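Local coordinates for fimbrial subunit type 1 (Actinomyces oris, PDB 3UXF), which serves as the major subunit of type 1 fimbriae, the cell-wall-anchored fibres on the surface of this Gram-positive bacterium, at residues I118-G121 and L125-F128; V140-T143 and K148-P151; T204-I209 and K243-N248; H268-I273 and D340-P345. All blocks are in the same frame, centred on the assembly; numbering follows the deposited sequence.

Contact 1. Residues I118-G121 and L125-F128; sequences ITTG and LASF
Ile118 does most of the touching here, each of its branches taking a different partner. Ile118 CG1 sits over one face of the Phe128 ring, 4.1 Å from the centroid and 24° off the ring normal, shifted toward the rim beside CE1: a CH-pi contact. With chi1 at -80°, CG1 lies opposite the carbonyl carbon, which leaves CG2 opposite the backbone N and aimed at Ala126; Ile118 CG2 comes within 3.7 Å of Ala126 CB. Ile118 CD1 is wedged against the backbone, 3.1 Å from Ser127 O, a tight approach that goes with an unstaggered chi2 and is best treated as doubtful. Thr120 extends the apolar line, its methyl Thr120 CG2 lying 4.1 Å from Ala126 CB.

Beyond the side chains, the backbones meet through a Thr120 CA-H to Leu125 O contact of 3.5 Å between CA and O. One water completes the link: it accepts from Gly121 N at 2.8 Å and donates to Leu125 O at 2.8 Å.

Further out, each segment belongs to a different sheet of the N-terminal domain. Ile118 bonds through its backbone to Phe79 of strand 78-84, whereas Ala126 and Phe128 bond to Val47 and Leu45 of strand 44-48. Thr120 OG1 is tied to Val74 O and Val77 N, which fixes its rotation and presents the methyl to Ala126. The two edge strands therefore meet by apolar packing instead of strand pairing, and water takes the place of a direct backbone bond where the chain crosses between sheets.

Contact 2. Residues V140-T143 and K148-P151; sequences VSET and KVIP
Glu142 reaches out from its strand and lays its carboxylate against Pro151, the two side chains running roughly at right angles. The glutamate is stretched almost straight: CG stands opposite the backbone N (chi1 -175°) and the chain stays extended through CD, so the carboxylate is carried across to a backbone whose nearest CA, that of Pro151, is 6.4 Å from Glu142 CA. Both oxygens lie alongside the proline's main chain more than over its ring. Glu142 OE2 comes to 3.4 Å from Pro151 CA and 4.1 Å from Pro151 CB, while Glu142 OE1 is 3.7 Å from Pro151 C. A methyl adds a little at the margin, Val149 CG1 lying 4.2 Å from Glu142 OE2.

Close packing of this kind would not by itself satisfy a carboxylate, and the polar grip comes from residues just beyond. OE1 accepts from Ala152 N, the next amide after Pro151, and forms a salt bridge with Lys49 NZ; OE2 is hydrogen-bonded to Thr145 OG1. Lys49 NZ also bonds Ile150 O, so one ammonium ties the carboxylate to the same loop. The positive charge of Lys49 would probably favour the ionised form of Glu142.

Segment 148-151 follows directly on Asp147, which lies in the same loop and with Asn327 binds a calcium ion, and its Pro151 is held from elsewhere by Thr181. What results is an acidic side chain at the end of strand 136-144 pinning the connection to strand 155-159, a loop at one end of the beta-sandwich in the N-terminal pilin domain.

Contact 3. Residues T204-I209 and K243-N248; sequences TITTSI and KIVGQN
Ile209 extends its CD1 to the CG2 branch of Ile244, 4.4 Å away, a loose apolar overlap. The two segments belong to next-but-one strands of an antiparallel sheet: strand 295-302 runs between strands 201-208 and 241-245, so their backbones stay well separated, with 8.7 Å between Thr206 CA and Val245 CA at the closest pair. Contact is left to side chains that span the intervening strand or pass its end.

Ile209 lies just past its strand, where CB is directed at Ile244, and a nearly straight chain (chi2 167°) carries CD1 the rest of the way. Helix 277-288 packs against both isoleucines, Ile209 meeting Ala283 and Arg287 while Ile244 meets Ala286. The pair is therefore part of the buried layer between sheet and helix, and Tyr223 and Ile220 close in on Ile209 from loops.

The second meeting joins Thr206 and Val245, both partly exposed. Thr206 also touches Lys295 on the strand in between, and it holds its methyl opposite the backbone N, with OG1 at chi1 -53°. That puts Thr206 CG2 at 4.5 Å from Val245 CG2, methyl against methyl.

Contact 4. Residues H268-I273 and D340-P345; sequences HNWATI and DIPGIP
The indole of Trp270 meets the 340-345 segment with the outer corner of its six-membered ring. At the edge, close to the ring plane, is Ile341 CD1, 4.2 Å from Trp270 CZ3. Two further groups approach that corner at a slant: Pro342 CD comes to 3.8 Å from Trp270 CZ3, and Asp340 O lies 3.7 Å from Trp270 CH2. Outside the two segments the indole also meets the ring of Trp330, the planes inclined at about 55°, and it touches Pro335 and Arg228.

Reach explains why so few atoms are involved. The nearest CA atoms, Trp270 CA and Ile341 CA, are 9.4 Å apart, and the tryptophan spans most of that gap with CG placed opposite the carbonyl carbon (chi1 -62°). Ile341 starts off in the wrong direction, its CB pointing away, yet chi2 of 81° turns CD1 back to the ring edge. Pro342 has its CB directed toward the strand, and its CD, the ring carbon bonded to N, makes the contact. Across the two segments the contact is apolar apart from the carbonyl of Asp340, and the proline has Trp330 as a further aromatic neighbour.

Trp330 is itself positioned from strand 269-275, since its NE1 is hydrogen-bonded to Thr272 OG1. That strand lies between 258-264 and 224-229 in a mixed sheet; 224-229 pairs next with 312-321, and this in turn with 344-362. Trp270 thus joins an inner strand to the loop that leads into strand 344-362 of the same sheet.

Overall arrangement
From the N terminus the four contacts come strictly in series, and none nests or crosses. Contact 1 closes a three-residue turn between the two sheets of the N-terminal domain; contact 2 comes next, on the following strand, spanning four residues from the end of strand 136-144, in the sheet that contact 1 also reaches, into the loop beyond. Contact 3 closes a loop of 33 residues and ties next-but-one strands together beside helix 277-288. Contact 4 closes the longest, 66 residues, joining strand 269-275 to the start of strand 344-362. Contacts 2 and 4 touch across the chain: Lys148 O packs 3.5 Å from Pro345 CD, and a weak, long ion pair joins Lys148 to Asp340.

Contact 1. Residues I118-G121 and L125-F128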
loop_
_atom_site.group_PDB
_atom_site.type_symbol
_atom_site.label_atom_id
_atom_site.label_comp_id
_atom_site.label_asym_id
_atom_site.label_seq_id
_atom_site.Cartn_x
_atom_site.Cartn_y
_atom_site.Cartn_z
ATOM N N ILE A 118 6.760 18.236 23.762
ATOM C CA ILE A 118 6.244 19.156 22.759
ATOM C C ILE A 118 5.512 18.356 21.688
ATOM O O ILE A 118 5.912 17.245 21.358
ATOM C CB ILE A 118 7.362 19.949 22.079
ATOM C CG1 ILE A 118 7.813 21.108 22.963
ATOM C CG2 ILE A 118 6.889 20.484 20.740
ATOM C CD1 ILE A 118 8.088 22.372 22.195
ATOM N N THR A 119 4.440 18.927 21.149
ATOM C CA THR A 119 3.680 18.273 20.091
ATOM C C THR A 119 3.849 19.058 18.800
ATOM O O THR A 119 3.797 20.285 18.808
ATOM C CB THR A 119 2.192 18.161 20.446
ATOM O OG1 THR A 119 2.040 17.341 21.609
ATOM C CG2 THR A 119 1.419 17.541 19.295
ATOM N N THR A 120 4.063 18.360 17.690
ATOM C CA THR A 120 4.315 19.047 16.443
ATOM C C THR A 120 3.035 19.682 15.904
ATOM O O THR A 120 1.916 19.191 16.137
ATOM C CB THR A 120 4.834 18.083 15.358
ATOM O OG1 THR A 120 3.832 17.079 15.103
ATOM C CG2 THR A 120 6.132 17.397 15.795
ATOM N N GLY A 121 3.233 20.765 15.174
ATOM C CA GLY A 121 2.158 21.430 14.473
ATOM C C GLY A 121 2.253 21.100 12.994
ATOM O O GLY A 121 2.871 20.106 12.610
ATOM N N LEU A 125 7.455 20.350 13.195
ATOM C CA LEU A 125 8.552 20.622 14.138
ATOM C C LEU A 125 8.184 20.447 15.594
ATOM O O LEU A 125 7.171 20.948 16.046
ATOM C CB LEU A 125 9.021 22.077 13.954
ATOM C CG LEU A 125 9.556 22.456 12.564
ATOM C CD1 LEU A 125 10.153 23.862 12.600
ATOM C CD2 LEU A 125 10.610 21.483 12.049
ATOM N N ALA A 126 9.038 19.778 16.363
ATOM C CA ALA A 126 8.939 19.850 17.808
ATOM C C ALA A 126 10.129 20.718 18.263
ATOM O O ALA A 126 11.286 20.276 18.230
ATOM C CB ALA A 126 9.031 18.481 18.412
ATOM N N SER A 127 9.836 21.973 18.595
ATOM C CA SER A 127 10.902 22.944 18.820
ATOM C C SER A 127 11.115 23.169 20.284
ATOM O O SER A 127 10.438 24.002 20.875
ATOM C CB SER A 127 10.572 24.282 18.159
ATOM O OG SER A 127 10.551 24.103 16.752
ATOM N N PHE A 128 12.052 22.441 20.875
ATOM C CA PHE A 128 12.326 22.628 22.294
ATOM C C PHE A 128 13.168 23.881 22.496
ATOM O O PHE A 128 14.161 24.084 21.799
ATOM C CB PHE A 128 13.054 21.407 22.870
ATOM C CG PHE A 128 12.212 20.168 22.865
ATOM C CD1 PHE A 128 11.432 19.861 23.944
ATOM C CD2 PHE A 128 12.163 19.361 21.732
ATOM C CE1 PHE A 128 10.623 18.728 23.949
ATOM C CE2 PHE A 128 11.357 18.225 21.709
ATOM C CZ PHE A 128 10.577 17.911 22.808
HETATM O O HOH W 1 5.254 22.645 15.014
#

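Contact 2. Residues V140-T143 and K148-P151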
loop_
_atom_site.group_PDB
_atom_site.type_symbol
_atom_site.label_atom_id
_atom_site.label_comp_id
_atom_site.label_asym_id
_atom_site.label_seq_id
_atom_site.Cartn_x
_atom_site.Cartn_y
_atom_site.Cartn_z
ATOM N N VAL A 140 15.636 11.187 23.386
ATOM C CA VAL A 140 14.464 11.715 22.699
ATOM C C VAL A 140 13.572 10.578 22.248
ATOM O O VAL A 140 14.034 9.664 21.545
ATOM C CB VAL A 140 14.878 12.555 21.489
ATOM C CG1 VAL A 140 13.647 13.217 20.828
ATOM C CG2 VAL A 140 15.922 13.613 21.918
ATOM N N SER A 141 12.310 10.631 22.634
ATOM C CA SER A 141 11.389 9.550 22.300
ATOM C C SER A 141 10.057 10.097 21.796
ATOM O O SER A 141 9.506 11.068 22.331
ATOM C CB SER A 141 11.181 8.671 23.535
ATOM O OG SER A 141 10.295 7.595 23.234
ATOM N N GLU A 142 9.509 9.462 20.763
ATOM C CA GLU A 142 8.181 9.835 20.317
ATOM C C GLU A 142 7.137 9.171 21.200
ATOM O O GLU A 142 7.009 7.947 21.202
ATOM C CB GLU A 142 7.985 9.402 18.859
ATOM C CG GLU A 142 6.680 9.853 18.254
ATOM C CD GLU A 142 6.632 9.583 16.747
ATOM O OE1 GLU A 142 7.655 9.772 16.063
ATOM O OE2 GLU A 142 5.555 9.218 16.244
ATOM N N THR A 143 6.420 9.970 21.980
ATOM C CA THR A 143 5.584 9.417 23.046
ATOM C C THR A 143 4.079 9.460 22.787
ATOM O O THR A 143 3.296 8.886 23.570
ATOM C CB THR A 143 5.877 10.126 24.386
ATOM O OG1 THR A 143 5.904 11.545 24.173
ATOM C CG2 THR A 143 7.231 9.669 24.936
ATOM N N LYS A 148 -2.153 6.451 12.323
ATOM C CA LYS A 148 -1.686 6.268 10.959
ATOM C C LYS A 148 -0.209 6.531 10.763
ATOM O O LYS A 148 0.314 6.316 9.671
ATOM C CB LYS A 148 -2.458 7.166 10.003
ATOM C CG LYS A 148 -3.934 6.888 9.893
ATOM C CD LYS A 148 -4.586 7.882 8.935
ATOM C CE LYS A 148 -6.016 7.473 8.608
ATOM N NZ LYS A 148 -6.019 6.113 7.994
ATOM N N VAL A 149 0.467 7.036 11.797
ATOM C CA VAL A 149 1.826 7.538 11.626
ATOM C C VAL A 149 2.870 6.518 12.095
ATOM O O VAL A 149 2.702 5.846 13.096
ATOM C CB VAL A 149 1.989 8.860 12.432
ATOM C CG1 VAL A 149 3.469 9.249 12.545
ATOM C CG2 VAL A 149 1.147 9.969 11.789
ATOM N N ILE A 150 3.974 6.381 11.368
ATOM C CA ILE A 150 5.046 5.510 11.822
ATOM C C ILE A 150 5.929 6.208 12.895
ATOM O O ILE A 150 6.439 7.283 12.625
ATOM C CB ILE A 150 5.941 5.115 10.640
ATOM C CG1 ILE A 150 5.101 4.337 9.611
ATOM C CG2 ILE A 150 7.087 4.199 11.105
ATOM C CD1 ILE A 150 5.804 4.171 8.286
ATOM N N PRO A 151 6.098 5.582 14.070
ATOM C CA PRO A 151 6.898 6.259 15.106
ATOM C C PRO A 151 8.355 6.388 14.715
ATOM O O PRO A 151 8.929 5.527 14.023
ATOM C CB PRO A 151 6.829 5.303 16.301
ATOM C CG PRO A 151 5.704 4.410 16.046
ATOM C CD PRO A 151 5.592 4.291 14.547
#

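Contact 3. Residues T204-I209 and K243-N248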
loop_
_atom_site.group_PDB
_atom_site.type_symbol
_atom_site.label_atom_id
_atom_site.label_comp_id
_atom_site.label_asym_id
_atom_site.label_seq_id
_atom_site.Cartn_x
_atom_site.Cartn_y
_atom_site.Cartn_z
ATOM N N THR A 204 -1.668 -8.495 -2.435
ATOM C CA THR A 204 -0.457 -8.825 -1.698
ATOM C C THR A 204 -0.157 -7.660 -0.800
ATOM O O THR A 204 -0.014 -6.527 -1.270
ATOM C CB THR A 204 0.741 -9.080 -2.635
ATOM O OG1 THR A 204 0.396 -10.055 -3.635
ATOM C CG2 THR A 204 1.983 -9.535 -1.815
ATOM N N ILE A 205 -0.128 -7.910 0.512
ATOM C CA ILE A 205 0.095 -6.850 1.489
ATOM C C ILE A 205 1.441 -7.095 2.167
ATOM O O ILE A 205 1.711 -8.179 2.644
ATOM C CB ILE A 205 -0.999 -6.851 2.572
ATOM C CG1 ILE A 205 -2.373 -6.721 1.924
ATOM C CG2 ILE A 205 -0.728 -5.750 3.602
ATOM C CD1 ILE A 205 -3.460 -7.197 2.846
ATOM N N THR A 206 2.326 -6.094 2.174
ATOM C CA THR A 206 3.655 -6.298 2.697
ATOM C C THR A 206 3.926 -5.253 3.750
ATOM O O THR A 206 3.822 -4.054 3.469
ATOM C CB THR A 206 4.713 -6.206 1.554
ATOM O OG1 THR A 206 4.340 -7.099 0.494
ATOM C CG2 THR A 206 6.089 -6.633 2.042
ATOM N N THR A 207 4.242 -5.709 4.954
ATOM C CA THR A 207 4.326 -4.788 6.111
ATOM C C THR A 207 5.638 -4.951 6.869
ATOM O O THR A 207 6.050 -6.074 7.212
ATOM C CB THR A 207 3.163 -5.032 7.093
ATOM O OG1 THR A 207 3.071 -6.427 7.392
ATOM C CG2 THR A 207 1.867 -4.603 6.478
ATOM N N SER A 208 6.267 -3.818 7.217
ATOM C CA SER A 208 7.443 -3.866 8.095
ATOM C C SER A 208 7.129 -4.535 9.425
ATOM O O SER A 208 5.967 -4.545 9.893
ATOM C CB SER A 208 7.964 -2.442 8.348
ATOM O OG SER A 208 8.500 -1.921 7.162
ATOM N N ILE A 209 8.174 -5.060 10.067
ATOM C CA ILE A 209 8.064 -5.706 11.368
ATOM C C ILE A 209 8.946 -4.906 12.341
ATOM O O ILE A 209 10.089 -4.614 12.015
ATOM C CB ILE A 209 8.613 -7.140 11.284
ATOM C CG1 ILE A 209 7.746 -7.971 10.308
ATOM C CG2 ILE A 209 8.614 -7.790 12.623
ATOM C CD1 ILE A 209 8.389 -9.302 9.908
ATOM N N LYS A 243 3.598 -15.138 4.732
ATOM C CA LYS A 243 5.038 -15.421 4.714
ATOM C C LYS A 243 5.814 -14.358 5.449
ATOM O O LYS A 243 5.370 -13.218 5.590
ATOM C CB LYS A 243 5.562 -15.427 3.279
ATOM C CG LYS A 243 4.864 -16.475 2.358
ATOM C CD LYS A 243 5.512 -16.447 0.992
ATOM C CE LYS A 243 4.932 -17.537 0.128
ATOM N NZ LYS A 243 5.674 -17.574 -1.176
ATOM N N ILE A 244 7.027 -14.710 5.849
ATOM C CA ILE A 244 7.994 -13.683 6.211
ATOM C C ILE A 244 8.955 -13.642 5.036
ATOM O O ILE A 244 9.536 -14.669 4.695
ATOM C CB ILE A 244 8.725 -14.047 7.505
ATOM C CG1 ILE A 244 7.747 -14.145 8.676
ATOM C CG2 ILE A 244 9.808 -12.967 7.822
ATOM C CD1 ILE A 244 8.417 -14.577 10.007
ATOM N N VAL A 245 9.090 -12.475 4.402
ATOM C CA VAL A 245 9.923 -12.318 3.204
ATOM C C VAL A 245 11.145 -11.491 3.513
ATOM O O VAL A 245 11.231 -10.891 4.560
ATOM C CB VAL A 245 9.157 -11.709 2.004
ATOM C CG1 VAL A 245 7.963 -12.630 1.631
ATOM C CG2 VAL A 245 8.653 -10.308 2.287
ATOM N N GLY A 246 12.070 -11.463 2.563
ATOM C CA GLY A 246 13.346 -10.797 2.791
ATOM C C GLY A 246 14.405 -11.770 2.334
ATOM O O GLY A 246 14.213 -12.438 1.307
ATOM N N GLN A 247 15.491 -11.880 3.091
ATOM C CA GLN A 247 16.631 -12.713 2.697
ATOM C C GLN A 247 16.219 -14.140 2.321
ATOM O O GLN A 247 16.392 -14.561 1.172
ATOM C CB GLN A 247 17.698 -12.714 3.805
ATOM C CG GLN A 247 18.100 -11.294 4.255
ATOM C CD GLN A 247 18.785 -11.233 5.632
ATOM O OE1 GLN A 247 19.111 -12.261 6.240
ATOM N NE2 GLN A 247 19.004 -10.012 6.123
ATOM N N ASN A 248 15.673 -14.870 3.290
ATOM C CA ASN A 248 15.277 -16.262 3.088
ATOM C C ASN A 248 13.859 -16.483 3.555
ATOM O O ASN A 248 13.610 -16.651 4.758
ATOM C CB ASN A 248 16.154 -17.180 3.902
ATOM C CG ASN A 248 17.605 -17.077 3.514
ATOM O OD1 ASN A 248 17.951 -17.120 2.314
ATOM N ND2 ASN A 248 18.470 -16.923 4.520
#

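Contact 4. Residues H268-I273 and D340-P345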
loop_
_atom_site.group_PDB
_atom_site.type_symbol
_atom_site.label_atom_id
_atom_site.label_comp_id
_atom_site.label_asym_id
_atom_site.label_seq_id
_atom_site.Cartn_x
_atom_site.Cartn_y
_atom_site.Cartn_z
ATOM N N HIS A 268 -18.166 -1.820 4.211
ATOM C CA HIS A 268 -17.125 -2.738 3.739
ATOM C C HIS A 268 -17.210 -3.957 4.616
ATOM O O HIS A 268 -17.883 -3.945 5.652
ATOM C CB HIS A 268 -15.752 -2.122 4.004
ATOM C CG HIS A 268 -15.590 -0.771 3.399
ATOM N ND1 HIS A 268 -15.898 0.391 4.072
ATOM C CD2 HIS A 268 -15.122 -0.398 2.186
ATOM C CE1 HIS A 268 -15.627 1.425 3.295
ATOM N NE2 HIS A 268 -15.157 0.973 2.149
ATOM N N ASN A 269 -16.495 -5.006 4.236
ATOM C CA ASN A 269 -16.205 -6.069 5.181
ATOM C C ASN A 269 -14.743 -6.018 5.548
ATOM O O ASN A 269 -14.030 -5.092 5.134
ATOM C CB ASN A 269 -16.560 -7.430 4.603
ATOM C CG ASN A 269 -18.026 -7.525 4.276
ATOM O OD1 ASN A 269 -18.854 -7.049 5.041
ATOM N ND2 ASN A 269 -18.355 -8.118 3.124
ATOM N N TRP A 270 -14.340 -6.949 6.409
ATOM C CA TRP A 270 -13.051 -6.808 7.081
ATOM C C TRP A 270 -12.363 -8.152 7.236
ATOM O O TRP A 270 -13.001 -9.175 7.502
ATOM C CB TRP A 270 -13.242 -6.191 8.472
ATOM C CG TRP A 270 -13.815 -4.853 8.420
ATOM C CD1 TRP A 270 -15.153 -4.519 8.536
ATOM C CD2 TRP A 270 -13.109 -3.624 8.247
ATOM N NE1 TRP A 270 -15.296 -3.166 8.443
ATOM C CE2 TRP A 270 -14.066 -2.583 8.266
ATOM C CE3 TRP A 270 -11.756 -3.289 8.083
ATOM C CZ2 TRP A 270 -13.725 -1.235 8.127
ATOM C CZ3 TRP A 270 -11.424 -1.928 7.957
ATOM C CH2 TRP A 270 -12.408 -0.927 7.973
ATOM N N ALA A 271 -11.035 -8.175 7.015
ATOM C CA ALA A 271 -10.263 -9.396 7.204
ATOM C C ALA A 271 -9.019 -9.010 7.973
ATOM O O ALA A 271 -8.305 -8.100 7.564
ATOM C CB ALA A 271 -9.851 -9.971 5.863
ATOM N N THR A 272 -8.753 -9.695 9.077
ATOM C CA THR A 272 -7.550 -9.434 9.858
ATOM C C THR A 272 -6.705 -10.701 9.885
ATOM O O THR A 272 -7.208 -11.800 10.196
ATOM C CB THR A 272 -7.913 -9.101 11.312
ATOM O OG1 THR A 272 -8.716 -7.915 11.326
ATOM C CG2 THR A 272 -6.647 -8.828 12.135
ATOM N N ILE A 273 -5.419 -10.559 9.563
ATOM C CA ILE A 273 -4.459 -11.620 9.834
ATOM C C ILE A 273 -3.802 -11.251 11.151
ATOM O O ILE A 273 -3.167 -10.204 11.264
ATOM C CB ILE A 273 -3.406 -11.756 8.700
ATOM C CG1 ILE A 273 -4.043 -12.248 7.403
ATOM C CG2 ILE A 273 -2.231 -12.657 9.137
ATOM C CD1 ILE A 273 -4.536 -13.653 7.423
ATOM N N ASP A 340 -12.991 3.694 8.434
ATOM C CA ASP A 340 -11.602 4.001 8.119
ATOM C C ASP A 340 -10.677 2.804 8.427
ATOM O O ASP A 340 -10.900 2.088 9.390
ATOM C CB ASP A 340 -11.133 5.228 8.897
ATOM C CG ASP A 340 -9.957 5.921 8.229
ATOM O OD1 ASP A 340 -9.324 5.301 7.339
ATOM O OD2 ASP A 340 -9.671 7.091 8.582
ATOM N N ILE A 341 -9.654 2.579 7.606
ATOM C CA ILE A 341 -8.698 1.496 7.900
ATOM C C ILE A 341 -8.002 1.767 9.236
ATOM O O ILE A 341 -7.574 2.896 9.485
ATOM C CB ILE A 341 -7.628 1.334 6.779
ATOM C CG1 ILE A 341 -6.795 0.052 6.971
ATOM C CG2 ILE A 341 -6.729 2.524 6.710
ATOM C CD1 ILE A 341 -7.527 -1.220 6.437
ATOM N N PRO A 342 -7.872 0.726 10.078
ATOM C CA PRO A 342 -7.142 0.929 11.340
ATOM C C PRO A 342 -5.657 0.882 11.132
ATOM O O PRO A 342 -5.150 0.339 10.159
ATOM C CB PRO A 342 -7.577 -0.249 12.205
ATOM C CG PRO A 342 -8.159 -1.259 11.294
ATOM C CD PRO A 342 -8.555 -0.580 10.026
ATOM N N GLY A 343 -4.931 1.476 12.074
ATOM C CA GLY A 343 -3.482 1.340 12.100
ATOM C C GLY A 343 -2.800 2.143 11.009
ATOM O O GLY A 343 -3.314 3.182 10.533
ATOM N N ILE A 344 -1.596 1.712 10.654
ATOM C CA ILE A 344 -0.752 2.428 9.712
ATOM C C ILE A 344 -1.183 1.971 8.312
ATOM O O ILE A 344 -1.052 0.778 8.006
ATOM C CB ILE A 344 0.731 2.061 9.935
ATOM C CG1 ILE A 344 1.194 2.529 11.335
ATOM C CG2 ILE A 344 1.590 2.677 8.857
ATOM C CD1 ILE A 344 2.460 1.841 11.850
ATOM N N PRO A 345 -1.698 2.891 7.479
ATOM C CA PRO A 345 -2.380 2.489 6.245
ATOM C C PRO A 345 -1.486 2.394 5.022
ATOM O O PRO A 345 -0.499 3.129 4.845
ATOM C CB PRO A 345 -3.386 3.609 6.019
ATOM C CG PRO A 345 -2.626 4.825 6.546
ATOM C CD PRO A 345 -1.905 4.328 7.754
#